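Side-chain contacts in N-terminal acetyltransferase-like protein (Chaetomium thermophilum, PDB 5NNP), which probably serves as the helical-repeat auxiliary subunit of an N-terminal acetyltransferase complex, supporting acetyl transfer to protein N-termini: residues S515-D518 / T519-E522; Y556-A559 / A560-V564; D657-K660 / F661-I665; G679-V682 / Y683-K687. One frame throughout, in Å; residues are numbered along the deposited sequence.

Contact 1. Residues S515-D518 / T519-E522; sequences SIFD and TWQE
F517 and W520 meet along helix 503-523, one of the many helices of the TPR-like array that builds this probable auxiliary subunit. The two residues stand three apart, so the contact lies within one turn. Their side chains cross obliquely and form a T-shaped (edge-to-face) stack. The edge of the W520 indole, at CE3 and CZ3, comes over one face of the F517 ring. The centroids of the F517 ring and the six-membered ring of W520 are 4.8 Å apart. The planes meet at 56°, so the T is clearly tilted. F517 CZ and W520 CZ3 approach to 3.7 Å.

I516 takes a face of the same indole. Its CG2 makes a CH-pi contact, 3.9 Å from the centroid of the W520 five-membered ring. The torsion of W520 explains this: CG lies beside its own backbone N (chi1 -72°), which lays the indole back over the preceding turn. There I516 runs beside it and points the same way. Both meet the indole from the same side: I516 CG2 over the five-membered ring, F517 obliquely near CE3 and CZ3. W520 NE1 is bonded to Q485, and I487 of helix 487-499 touches I516, F517 and W520 alike. On the polar flank, D518 and Q521 both turn their oxygens to R551.

The backbone bond from W520 N to I516 O is nearly straight, at 167°. S515 O is gripped twice. It accepts from T519 N at 3.0 Å and from T519 OG1 at 3.2 Å, and the two donors reach it from opposite faces of its carbonyl plane.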
loop_
_atom_site.group_PDB
_atom_site.type_symbol
_atom_site.label_atom_id
_atom_site.label_comp_id
_atom_site.label_asym_id
_atom_site.label_seq_id
_atom_site.Cartn_x
_atom_site.Cartn_y
_atom_site.Cartn_z
ATOM N N SER A 515 9.870 10.544 -5.250
ATOM C CA SER A 515 10.614 10.497 -3.997
ATOM C C SER A 515 9.840 9.869 -2.847
ATOM O O SER A 515 10.424 9.196 -1.984
ATOM C CB SER A 515 11.038 11.888 -3.596
ATOM O OG SER A 515 12.169 12.269 -4.350
ATOM N N ILE A 516 8.531 10.104 -2.827
ATOM C CA ILE A 516 7.674 9.456 -1.854
ATOM C C ILE A 516 7.781 7.949 -2.016
ATOM O O ILE A 516 7.798 7.221 -1.019
ATOM C CB ILE A 516 6.207 9.909 -1.989
ATOM C CG1 ILE A 516 6.068 11.352 -1.509
ATOM C CG2 ILE A 516 5.290 9.031 -1.185
ATOM C CD1 ILE A 516 4.726 11.973 -1.855
ATOM N N PHE A 517 7.893 7.474 -3.257
ATOM C CA PHE A 517 7.998 6.031 -3.459
ATOM C C PHE A 517 9.377 5.535 -3.032
ATOM O O PHE A 517 9.499 4.431 -2.517
ATOM C CB PHE A 517 7.664 5.630 -4.899
ATOM C CG PHE A 517 6.213 5.257 -5.079
ATOM C CD1 PHE A 517 5.794 3.946 -4.935
ATOM C CD2 PHE A 517 5.253 6.229 -5.318
ATOM C CE1 PHE A 517 4.448 3.604 -5.071
ATOM C CE2 PHE A 517 3.893 5.886 -5.442
ATOM C CZ PHE A 517 3.502 4.575 -5.323
ATOM N N ASP A 518 10.404 6.360 -3.169
ATOM C CA ASP A 518 11.715 5.964 -2.674
ATOM C C ASP A 518 11.653 5.787 -1.158
ATOM O O ASP A 518 12.278 4.892 -0.604
ATOM C CB ASP A 518 12.792 6.984 -3.046
ATOM C CG ASP A 518 13.207 6.904 -4.516
ATOM O OD1 ASP A 518 12.895 5.888 -5.181
ATOM O OD2 ASP A 518 13.854 7.865 -4.999
ATOM N N THR A 519 10.868 6.630 -0.499
ATOM C CA THR A 519 10.774 6.602 0.949
ATOM C C THR A 519 10.071 5.346 1.423
ATOM O O THR A 519 10.513 4.682 2.356
ATOM C CB THR A 519 10.024 7.809 1.476
ATOM O OG1 THR A 519 10.783 8.987 1.209
ATOM C CG2 THR A 519 9.778 7.674 2.987
ATOM N N TRP A 520 8.956 5.046 0.774
ATOM C CA TRP A 520 8.189 3.852 1.045
ATOM C C TRP A 520 9.076 2.617 0.916
ATOM O O TRP A 520 8.968 1.671 1.705
ATOM C CB TRP A 520 7.002 3.798 0.089
ATOM C CG TRP A 520 5.954 4.819 0.427
ATOM C CD1 TRP A 520 5.995 5.714 1.454
ATOM C CD2 TRP A 520 4.698 5.030 -0.240
ATOM N NE1 TRP A 520 4.852 6.477 1.464
ATOM C CE2 TRP A 520 4.039 6.076 0.444
ATOM C CE3 TRP A 520 4.074 4.447 -1.352
ATOM C CZ2 TRP A 520 2.783 6.557 0.045
ATOM C CZ3 TRP A 520 2.815 4.925 -1.744
ATOM C CH2 TRP A 520 2.187 5.964 -1.044
ATOM N N GLN A 521 9.977 2.636 -0.063
ATOM C CA GLN A 521 10.885 1.513 -0.226
ATOM C C GLN A 521 11.909 1.452 0.902
ATOM O O GLN A 521 12.396 0.388 1.255
ATOM C CB GLN A 521 11.612 1.579 -1.565
ATOM C CG GLN A 521 12.513 0.373 -1.787
ATOM C CD GLN A 521 13.189 0.358 -3.141
ATOM O OE1 GLN A 521 12.954 1.216 -3.991
ATOM N NE2 GLN A 521 14.041 -0.625 -3.346
ATOM N N GLU A 522 12.234 2.600 1.468
ATOM C CA GLU A 522 13.261 2.662 2.482
ATOM C C GLU A 522 12.631 2.443 3.864
ATOM O O GLU A 522 13.315 2.087 4.836
ATOM C CB GLU A 522 14.003 3.994 2.400
ATOM C CG GLU A 522 15.152 4.109 3.382
ATOM C CD GLU A 522 15.990 5.370 3.174
ATOM O OE1 GLU A 522 16.821 5.680 4.062
ATOM O OE2 GLU A 522 15.830 6.042 2.122
#

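Contact 2. Residues Y556-A559 / A560-V564; sequences YFRA and ALDAV
Y556 presents a ring face to A560, one turn further along helix 554-572. The A560 CB methyl sits over that face as a CH-pi contact, 3.9 Å from the centroid of the Y556 ring. It lies toward the CE2 side rather than over the middle. The Y556 ring gets there because CG is anti to the backbone N (chi1 172°), which sends it forward along the helix.

F557 and L561 are arranged differently. They lie side by side and point the same way, with L561 CD2 meeting F557 CE2 at 3.7 Å. On the polar side, D562 folds its carboxylate back toward the R558 turn. D562 OD2 is 4.9 Å from R558 NE, without contact, and near the like charge of E495. R558 itself pairs with E492 and E495. Replacing D562 by an alanine removes the carboxylate near the R558 carbonyl and would probably cost R558 a modest, distant charge. In the backbone, A563 N bonds to A559 O at 3.1 Å, almost straight.

The helix is packed on several sides. Y556, A559, D562 and A563 touch helix 503-523, F557 and A560 meet I665 of helix 654-668, and L561 and V564 rest on helix 673-685.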
loop_
_atom_site.group_PDB
_atom_site.type_symbol
_atom_site.label_atom_id
_atom_site.label_comp_id
_atom_site.label_asym_id
_atom_site.label_seq_id
_atom_site.Cartn_x
_atom_site.Cartn_y
_atom_site.Cartn_z
ATOM N N TYR A 556 1.969 5.211 -8.143
ATOM C CA TYR A 556 3.232 5.496 -8.820
ATOM C C TYR A 556 3.008 5.751 -10.313
ATOM O O TYR A 556 3.521 6.714 -10.880
ATOM C CB TYR A 556 4.247 4.346 -8.663
ATOM C CG TYR A 556 5.471 4.564 -9.536
ATOM C CD1 TYR A 556 6.550 5.295 -9.068
ATOM C CD2 TYR A 556 5.523 4.086 -10.850
ATOM C CE1 TYR A 556 7.660 5.527 -9.866
ATOM C CE2 TYR A 556 6.620 4.311 -11.657
ATOM C CZ TYR A 556 7.690 5.032 -11.163
ATOM O OH TYR A 556 8.793 5.270 -11.961
ATOM N N PHE A 557 2.255 4.861 -10.945
ATOM C CA PHE A 557 2.152 4.838 -12.392
ATOM C C PHE A 557 1.636 6.153 -12.981
ATOM O O PHE A 557 2.183 6.652 -13.953
ATOM C CB PHE A 557 1.251 3.683 -12.833
ATOM C CG PHE A 557 1.168 3.526 -14.323
ATOM C CD1 PHE A 557 2.063 2.699 -14.990
ATOM C CD2 PHE A 557 0.217 4.226 -15.060
ATOM C CE1 PHE A 557 2.009 2.554 -16.366
ATOM C CE2 PHE A 557 0.158 4.093 -16.434
ATOM C CZ PHE A 557 1.058 3.251 -17.093
ATOM N N ARG A 558 0.597 6.722 -12.378
ATOM C CA ARG A 558 -0.017 7.937 -12.917
ATOM C C ARG A 558 0.971 9.109 -13.003
ATOM O O ARG A 558 1.215 9.657 -14.081
ATOM C CB ARG A 558 -1.233 8.330 -12.080
ATOM C CG ARG A 558 -2.022 9.484 -12.675
ATOM C CD ARG A 558 -3.321 9.724 -11.937
ATOM N NE ARG A 558 -3.874 11.034 -12.255
ATOM C CZ ARG A 558 -4.852 11.626 -11.572
ATOM N NH1 ARG A 558 -5.388 11.024 -10.521
ATOM N NH2 ARG A 558 -5.279 12.826 -11.934
ATOM N N ALA A 559 1.542 9.485 -11.863
ATOM C CA ALA A 559 2.516 10.562 -11.832
ATOM C C ALA A 559 3.693 10.245 -12.734
ATOM O O ALA A 559 4.243 11.146 -13.358
ATOM C CB ALA A 559 2.998 10.817 -10.410
ATOM N N ALA A 560 4.087 8.975 -12.799
ATOM C CA ALA A 560 5.253 8.598 -13.595
ATOM C C ALA A 560 4.970 8.697 -15.089
ATOM O O ALA A 560 5.826 9.122 -15.867
ATOM C CB ALA A 560 5.715 7.196 -13.246
ATOM N N LEU A 561 3.770 8.314 -15.499
ATOM C CA LEU A 561 3.427 8.441 -16.908
ATOM C C LEU A 561 3.273 9.918 -17.287
ATOM O O LEU A 561 3.538 10.296 -18.421
ATOM C CB LEU A 561 2.160 7.658 -17.232
ATOM C CG LEU A 561 1.670 7.758 -18.676
ATOM C CD1 LEU A 561 2.729 7.340 -19.697
ATOM C CD2 LEU A 561 0.439 6.905 -18.831
ATOM N N ASP A 562 2.861 10.753 -16.334
ATOM C CA ASP A 562 2.828 12.200 -16.563
ATOM C C ASP A 562 4.230 12.735 -16.857
ATOM O O ASP A 562 4.450 13.375 -17.878
ATOM C CB ASP A 562 2.239 12.960 -15.366
ATOM C CG ASP A 562 0.769 12.640 -15.109
ATOM O OD1 ASP A 562 0.093 12.023 -15.961
ATOM O OD2 ASP A 562 0.278 13.021 -14.031
ATOM N N ALA A 563 5.170 12.490 -15.948
ATOM C CA ALA A 563 6.573 12.872 -16.161
ATOM C C ALA A 563 7.095 12.471 -17.554
ATOM O O ALA A 563 7.681 13.282 -18.258
ATOM C CB ALA A 563 7.470 12.259 -15.072
ATOM N N VAL A 564 6.878 11.220 -17.946
ATOM C CA VAL A 564 7.439 10.718 -19.193
ATOM C C VAL A 564 6.831 11.452 -20.387
ATOM O O VAL A 564 7.545 11.859 -21.305
ATOM C CB VAL A 564 7.236 9.189 -19.326
ATOM C CG1 VAL A 564 7.455 8.735 -20.755
ATOM C CG2 VAL A 564 8.182 8.445 -18.369
#

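Contact 3. Residues D657-K660 / F661-I665; sequences DAMK and FLNYI
M659 O receives the N-H of N663 in a short, straight bond: N663 N to M659 O is 2.8 Å, at 170°. The side-chain amide of N663 lies close to the same carbonyl. Its CG lies beside its own backbone N (chi1 -67°), which folds the amide back over the previous turn. N663 ND2 comes to 3.0 Å from M659 O, but the angle is too poor for a hydrogen bond. The bent chain of M659 curls over this end, its CE touching L662 CD2 at 4.2 Å. M659 also packs on E19 of the neighbouring Putative uncharacterized protein chain.

Helix 654-668 belongs to the TPR-like helical array and packs between helices 554-572 and 673-685. On another flank, K660 and F661 run side by side. K660 CG stands between its backbone N and carbonyl carbon (chi1 72°), and the chain extends along the phenyl ring. K660 CE ends 3.7 Å from F661 CE1. The ammonium group goes on to a cation-pi contact with F514. The rim of the F661 ring points at earlier carbonyls, with F661 CD1 3.6 Å from D657 O. H511 and F514 also meet this ring. Replacing F661 by an alanine would probably open a gap beside H511, F514 and A563 and take away the ring that the K660 chain runs along.

The Y664 ring makes a cation-pi contact with R551. The side-chain chemistry is mainly apolar and aromatic. Within the contact the hydrogen bonds are backbone ones, while the charge of K660 is turned to an aromatic partner.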
loop_
_atom_site.group_PDB
_atom_site.type_symbol
_atom_site.label_atom_id
_atom_site.label_comp_id
_atom_site.label_asym_id
_atom_site.label_seq_id
_atom_site.Cartn_x
_atom_site.Cartn_y
_atom_site.Cartn_z
ATOM N N ASP A 657 16.359 12.166 -18.503
ATOM C CA ASP A 657 15.721 12.422 -17.216
ATOM C C ASP A 657 14.449 11.589 -17.034
ATOM O O ASP A 657 14.012 11.342 -15.909
ATOM C CB ASP A 657 15.408 13.918 -17.063
ATOM C CG ASP A 657 16.671 14.757 -16.900
ATOM O OD1 ASP A 657 17.762 14.161 -16.818
ATOM O OD2 ASP A 657 16.586 16.005 -16.839
ATOM N N ALA A 658 13.873 11.154 -18.150
ATOM C CA ALA A 658 12.659 10.358 -18.141
ATOM C C ALA A 658 12.899 8.900 -17.762
ATOM O O ALA A 658 11.985 8.221 -17.281
ATOM C CB ALA A 658 11.989 10.431 -19.494
ATOM N N MET A 659 14.124 8.422 -17.979
ATOM C CA MET A 659 14.441 7.002 -17.823
ATOM C C MET A 659 14.132 6.411 -16.439
ATOM O O MET A 659 13.608 5.304 -16.351
ATOM C CB MET A 659 15.909 6.758 -18.160
ATOM C CG MET A 659 16.255 7.097 -19.598
ATOM S SD MET A 659 14.999 6.473 -20.726
ATOM C CE MET A 659 15.209 4.695 -20.617
ATOM N N LYS A 660 14.438 7.126 -15.360
ATOM C CA LYS A 660 14.160 6.570 -14.034
ATOM C C LYS A 660 12.651 6.382 -13.797
ATOM O O LYS A 660 12.237 5.428 -13.117
ATOM C CB LYS A 660 14.780 7.441 -12.926
ATOM C CG LYS A 660 14.117 8.788 -12.669
ATOM C CD LYS A 660 14.603 9.395 -11.348
ATOM C CE LYS A 660 13.823 10.650 -10.962
ATOM N NZ LYS A 660 14.365 11.344 -9.753
ATOM N N PHE A 661 11.832 7.267 -14.373
ATOM C CA PHE A 661 10.383 7.091 -14.320
ATOM C C PHE A 661 9.921 5.912 -15.175
ATOM O O PHE A 661 9.123 5.073 -14.736
ATOM C CB PHE A 661 9.664 8.352 -14.785
ATOM C CG PHE A 661 9.915 9.565 -13.927
ATOM C CD1 PHE A 661 10.973 10.417 -14.194
ATOM C CD2 PHE A 661 9.065 9.869 -12.874
ATOM C CE1 PHE A 661 11.190 11.543 -13.417
ATOM C CE2 PHE A 661 9.274 10.990 -12.094
ATOM C CZ PHE A 661 10.335 11.832 -12.363
ATOM N N LEU A 662 10.430 5.862 -16.403
ATOM C CA LEU A 662 10.014 4.880 -17.394
ATOM C C LEU A 662 10.412 3.447 -17.021
ATOM O O LEU A 662 9.608 2.523 -17.148
ATOM C CB LEU A 662 10.601 5.246 -18.756
ATOM C CG LEU A 662 10.267 4.272 -19.878
ATOM C CD1 LEU A 662 8.763 4.273 -20.114
ATOM C CD2 LEU A 662 11.054 4.615 -21.144
ATOM N N ASN A 663 11.653 3.270 -16.575
ATOM C CA ASN A 663 12.151 1.965 -16.135
ATOM C C ASN A 663 11.233 1.255 -15.142
ATOM O O ASN A 663 10.979 0.054 -15.255
ATOM C CB ASN A 663 13.536 2.101 -15.500
ATOM C CG ASN A 663 14.616 2.501 -16.495
ATOM O OD1 ASN A 663 14.516 2.249 -17.705
ATOM N ND2 ASN A 663 15.667 3.123 -15.979
ATOM N N TYR A 664 10.734 1.994 -14.161
ATOM C CA TYR A 664 9.798 1.412 -13.204
ATOM C C TYR A 664 8.474 1.103 -13.863
ATOM O O TYR A 664 7.808 0.133 -13.505
ATOM C CB TYR A 664 9.565 2.347 -12.028
ATOM C CG TYR A 664 10.689 2.386 -11.034
ATOM C CD1 TYR A 664 11.475 1.262 -10.801
ATOM C CD2 TYR A 664 10.957 3.541 -10.310
ATOM C CE1 TYR A 664 12.498 1.290 -9.878
ATOM C CE2 TYR A 664 11.973 3.577 -9.393
ATOM C CZ TYR A 664 12.741 2.444 -9.181
ATOM O OH TYR A 664 13.745 2.469 -8.257
ATOM N N ILE A 665 8.078 1.953 -14.804
ATOM C CA ILE A 665 6.815 1.765 -15.495
ATOM C C ILE A 665 6.829 0.456 -16.249
ATOM O O ILE A 665 5.944 -0.369 -16.084
ATOM C CB ILE A 665 6.523 2.907 -16.474
ATOM C CG1 ILE A 665 6.418 4.235 -15.723
ATOM C CG2 ILE A 665 5.251 2.625 -17.255
ATOM C CD1 ILE A 665 5.915 5.394 -16.581
#

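Contact 4. Residues G679-V682 / Y683-K687; sequences GFEV and YIRKK
The F680 ring has I684 against it: CG2 makes an off-centre CH-pi contact, 4.1 Å from the centroid of the F680 ring, while CD1 comes in obliquely near CE1. I684 CG1 stands between its backbone N and carbonyl carbon (chi1 43°), which turns the CD1 end back toward the phenylalanine. The guanidinium of R685 has E681 O at its edge. The Y683 ring lies obliquely against G679 O, with Y683 CD2 3.3 Å from that oxygen. All of these are contacts across one turn near the C-terminal end of helix 673-685, which closes in a Schellman motif.

The polar centre is an i to i+4 salt bridge. R685 NH1 reaches E681 OE1 at 2.9 Å, nearly straight and in the guanidinium plane. The oxygen uses its anti lone pair. The carboxylate and guanidinium planes stand 70° apart. The same NH1 also donates to E681 O at 2.6 Å, in a bent bond tilted from the carbonyl plane. This ties the arginine to both the side chain and the backbone of one residue. Both charges have further partners: R685 NE pairs with D572, and E681 OE2 is bonded to Q712. F680 and I684 pack on L716 of helix 707-723.

K686 reaches another protein: its NZ forms a salt bridge with E19 of the Putative uncharacterized protein chain. Y683, packed mainly on helices 654-668 and 689-702, also touches that glutamate. At the helix end K687 takes a positive phi (66°). K686 N bonds to V682 O at 3.1 Å, and K687 N makes a weak bond to I684 O.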
loop_
_atom_site.group_PDB
_atom_site.type_symbol
_atom_site.label_atom_id
_atom_site.label_comp_id
_atom_site.label_asym_id
_atom_site.label_seq_id
_atom_site.Cartn_x
_atom_site.Cartn_y
_atom_site.Cartn_z
ATOM N N GLY A 679 6.842 4.293 -23.752
ATOM C CA GLY A 679 8.179 3.755 -23.897
ATOM C C GLY A 679 8.641 3.790 -25.349
ATOM O O GLY A 679 9.775 4.183 -25.652
ATOM N N PHE A 680 7.761 3.380 -26.256
ATOM C CA PHE A 680 8.107 3.375 -27.665
ATOM C C PHE A 680 8.538 4.767 -28.137
ATOM O O PHE A 680 9.593 4.928 -28.760
ATOM C CB PHE A 680 6.936 2.880 -28.503
ATOM C CG PHE A 680 7.240 2.827 -29.971
ATOM C CD1 PHE A 680 7.099 3.957 -30.759
ATOM C CD2 PHE A 680 7.685 1.658 -30.559
ATOM C CE1 PHE A 680 7.389 3.922 -32.105
ATOM C CE2 PHE A 680 7.971 1.617 -31.903
ATOM C CZ PHE A 680 7.824 2.751 -32.678
ATOM N N GLU A 681 7.724 5.768 -27.817
ATOM C CA GLU A 681 8.032 7.153 -28.163
ATOM C C GLU A 681 9.394 7.621 -27.631
ATOM O O GLU A 681 10.122 8.330 -28.332
ATOM C CB GLU A 681 6.927 8.077 -27.646
ATOM C CG GLU A 681 5.552 7.718 -28.156
ATOM C CD GLU A 681 5.450 7.816 -29.657
ATOM O OE1 GLU A 681 6.291 8.508 -30.267
ATOM O OE2 GLU A 681 4.527 7.199 -30.226
ATOM N N VAL A 682 9.736 7.224 -26.402
ATOM C CA VAL A 682 11.029 7.569 -25.798
ATOM C C VAL A 682 12.219 6.914 -26.495
ATOM O O VAL A 682 13.229 7.576 -26.746
ATOM C CB VAL A 682 11.090 7.175 -24.312
ATOM C CG1 VAL A 682 12.526 7.255 -23.788
ATOM C CG2 VAL A 682 10.153 8.047 -23.483
ATOM N N TYR A 683 12.101 5.628 -26.822
ATOM C CA TYR A 683 13.220 4.887 -27.414
ATOM C C TYR A 683 13.518 5.190 -28.889
ATOM O O TYR A 683 14.686 5.164 -29.289
ATOM C CB TYR A 683 12.995 3.386 -27.254
ATOM C CG TYR A 683 13.172 2.912 -25.832
ATOM C CD1 TYR A 683 14.271 3.302 -25.085
ATOM C CD2 TYR A 683 12.234 2.087 -25.234
ATOM C CE1 TYR A 683 14.438 2.871 -23.786
ATOM C CE2 TYR A 683 12.393 1.654 -23.939
ATOM C CZ TYR A 683 13.497 2.050 -23.219
ATOM O OH TYR A 683 13.659 1.619 -21.926
ATOM N N ILE A 684 12.505 5.465 -29.709
ATOM C CA ILE A 684 12.815 5.833 -31.096
ATOM C C ILE A 684 13.608 7.134 -31.123
ATOM O O ILE A 684 14.532 7.298 -31.927
ATOM C CB ILE A 684 11.564 5.997 -31.981
ATOM C CG1 ILE A 684 10.476 6.751 -31.233
ATOM C CG2 ILE A 684 11.053 4.647 -32.438
ATOM C CD1 ILE A 684 9.157 6.726 -31.936
ATOM N N ARG A 685 13.247 8.048 -30.224
ATOM C CA ARG A 685 13.917 9.339 -30.108
ATOM C C ARG A 685 15.343 9.163 -29.589
ATOM O O ARG A 685 16.261 9.888 -29.980
ATOM C CB ARG A 685 13.113 10.270 -29.196
ATOM C CG ARG A 685 11.799 10.750 -29.813
ATOM C CD ARG A 685 10.985 11.548 -28.819
ATOM N NE ARG A 685 9.747 12.103 -29.371
ATOM C CZ ARG A 685 8.699 11.381 -29.769
ATOM N NH1 ARG A 685 8.735 10.054 -29.715
ATOM N NH2 ARG A 685 7.615 11.990 -30.240
ATOM N N LYS A 686 15.514 8.178 -28.716
ATOM C CA LYS A 686 16.805 7.848 -28.131
ATOM C C LYS A 686 17.678 7.081 -29.123
ATOM O O LYS A 686 18.833 6.775 -28.827
ATOM C CB LYS A 686 16.604 7.024 -26.856
ATOM C CG LYS A 686 17.103 7.676 -25.579
ATOM C CD LYS A 686 16.933 6.738 -24.378
ATOM C CE LYS A 686 18.071 6.932 -23.384
ATOM N NZ LYS A 686 18.050 5.928 -22.287
ATOM N N LYS A 687 17.105 6.763 -30.284
ATOM C CA LYS A 687 17.766 5.983 -31.337
ATOM C C LYS A 687 18.056 4.537 -30.918
ATOM O O LYS A 687 18.913 3.868 -31.505
ATOM C CB LYS A 687 19.072 6.655 -31.774
ATOM C CG LYS A 687 18.930 8.102 -32.202
ATOM C CD LYS A 687 17.925 8.249 -33.321
ATOM C CE LYS A 687 17.920 9.674 -33.853
ATOM N NZ LYS A 687 19.287 10.102 -34.264
#

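In the fold
Contacts 2 and 4 are the more buried; contacts 1 and 3 are partly buried. Each belongs to its own helix of the array. The segments of contact 2 touch those of all three others. F517 CZ of contact 1 packs on Y556 N of contact 2, and Y556 OH probably bonds to F661 O of contact 3 at 2.8 Å. V564 meets V682 of contact 4. Contacts 3 and 4 lie on consecutive helices and share M659 against Y683 and K686, beside a neighbouring chain. Contact 1 has a ring-ring stack; contacts 2 and 3 set rings beside alkyl groups. Contact 4 alone has a salt bridge across its segments, and it lies furthest from the chain's centre.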